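Local coordinates for uncharacterized protein YycE (PDB 1TWU) that is of unknown function but, as a member of the glyoxalase-related VOC family, may be a glyoxalase or fosfomycin resistance protein, at residues A16-G20 with S70-V74. Sequence-based numbering, arbitrary orientation.
Sequences ARPTG and STAPV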
# COMPACT_ATOMS: atom_id res chain seq x y z
N ALA A 16 4.82 -0.91 -3.99
CA ALA A 16 6.25 -0.67 -4.14
C ALA A 16 6.63 0.70 -3.60
O ALA A 16 6.00 1.70 -3.94
CB ALA A 16 6.66 -0.78 -5.60
N ARG A 17 7.65 0.73 -2.75
CA ARG A 17 8.13 1.96 -2.14
C ARG A 17 9.65 2.07 -2.26
O ARG A 17 10.36 1.07 -2.18
CB ARG A 17 7.75 2.01 -0.65
CG ARG A 17 6.25 2.00 -0.38
CD ARG A 17 5.95 1.73 1.09
NE ARG A 17 6.58 2.71 1.97
CZ ARG A 17 6.12 3.94 2.18
NH1 ARG A 17 5.01 4.36 1.58
NH2 ARG A 17 6.78 4.76 3.00
N PRO A 18 10.16 3.29 -2.47
CA PRO A 18 11.60 3.53 -2.60
C PRO A 18 12.28 3.69 -1.23
O PRO A 18 11.63 4.05 -0.25
CB PRO A 18 11.65 4.81 -3.40
CG PRO A 18 10.48 5.57 -2.82
CD PRO A 18 9.40 4.51 -2.77
N THR A 19 13.58 3.44 -1.17
CA THR A 19 14.31 3.59 0.09
C THR A 19 15.78 3.90 -0.16
O THR A 19 16.32 3.62 -1.22
CB THR A 19 14.23 2.30 0.98
OG1 THR A 19 14.84 2.56 2.25
CG2 THR A 19 14.95 1.12 0.32
N GLY A 20 16.41 4.52 0.83
CA GLY A 20 17.82 4.82 0.71
C GLY A 20 18.58 3.93 1.68
O GLY A 20 19.81 4.01 1.80
N SER A 70 19.05 7.10 -3.43
CA SER A 70 17.60 7.03 -3.50
C SER A 70 17.03 7.52 -2.17
O SER A 70 17.67 7.38 -1.13
CB SER A 70 17.16 5.59 -3.78
OG SER A 70 15.78 5.52 -4.09
N THR A 71 15.84 8.09 -2.21
CA THR A 71 15.21 8.56 -0.98
C THR A 71 13.88 7.84 -0.82
O THR A 71 13.30 7.39 -1.81
CB THR A 71 14.94 10.09 -1.01
OG1 THR A 71 13.92 10.37 -1.98
CG2 THR A 71 16.21 10.86 -1.38
N ALA A 72 13.41 7.74 0.41
CA ALA A 72 12.14 7.09 0.69
C ALA A 72 11.05 8.16 0.55
O ALA A 72 11.36 9.35 0.52
CB ALA A 72 12.14 6.53 2.10
N PRO A 73 9.77 7.76 0.45
CA PRO A 73 8.73 8.77 0.32
C PRO A 73 8.78 9.73 1.51
O PRO A 73 9.24 9.37 2.59
CB PRO A 73 7.44 7.95 0.32
CG PRO A 73 7.86 6.65 -0.26
CD PRO A 73 9.19 6.40 0.41
N VAL A 74 8.34 10.97 1.30
CA VAL A 74 8.31 11.93 2.40
C VAL A 74 7.25 11.40 3.36
O VAL A 74 6.09 11.23 2.98
CB VAL A 74 7.91 13.33 1.91
CG1 VAL A 74 7.79 14.27 3.09
CG2 VAL A 74 8.94 13.85 0.92
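P73 and P18 give up the most surface here, ring against ring: P18 CG lies 3.6 Å from P73 CD, an apolar contact between two rigid side chains. P73 CD also comes within 3.5 Å of P18 O and sits over one face of the R17 guanidinium, 3.9 Å from R17 NH2. The CA-to-CB bond of R17 points sideways, but the end of its side chain comes nearer to P73; W126 is its cation-pi partner. P18 O, 3.2 Å from A72 CA, accepts a CA-H...O contact, while P18 CB packs 3.5 Å from T71 O. S70, next in buried area, points toward 16-20 and sets its CB 3.3 Å from T19 O. At G20 the two segments close to 3.2 Å between G20 CA and S70 O; an ideal G20 CB would lie 2.4 Å from S70 O, a clash that glycine avoids. In this VOC fold, built from two beta-alpha-beta-beta-beta modules, 16-20 lies on strand 12-18, the first of the N-terminal module and outermost in its sheet within this chain, and runs on beyond it, whereas 70-74 belongs to the linker from strand 59-66 to the second module. The linker thus folds back over the C-terminal side of the first strand, where T19 turns its CB away from it and hydrogen-bonds through OG1 to D124 of the C-terminal half. The dimer interface adjoins the contact: A16 pairs antiparallel with a strand of the second subunit, extending the sheet, and P18 packs on H76 and P73 on S79 of that subunit.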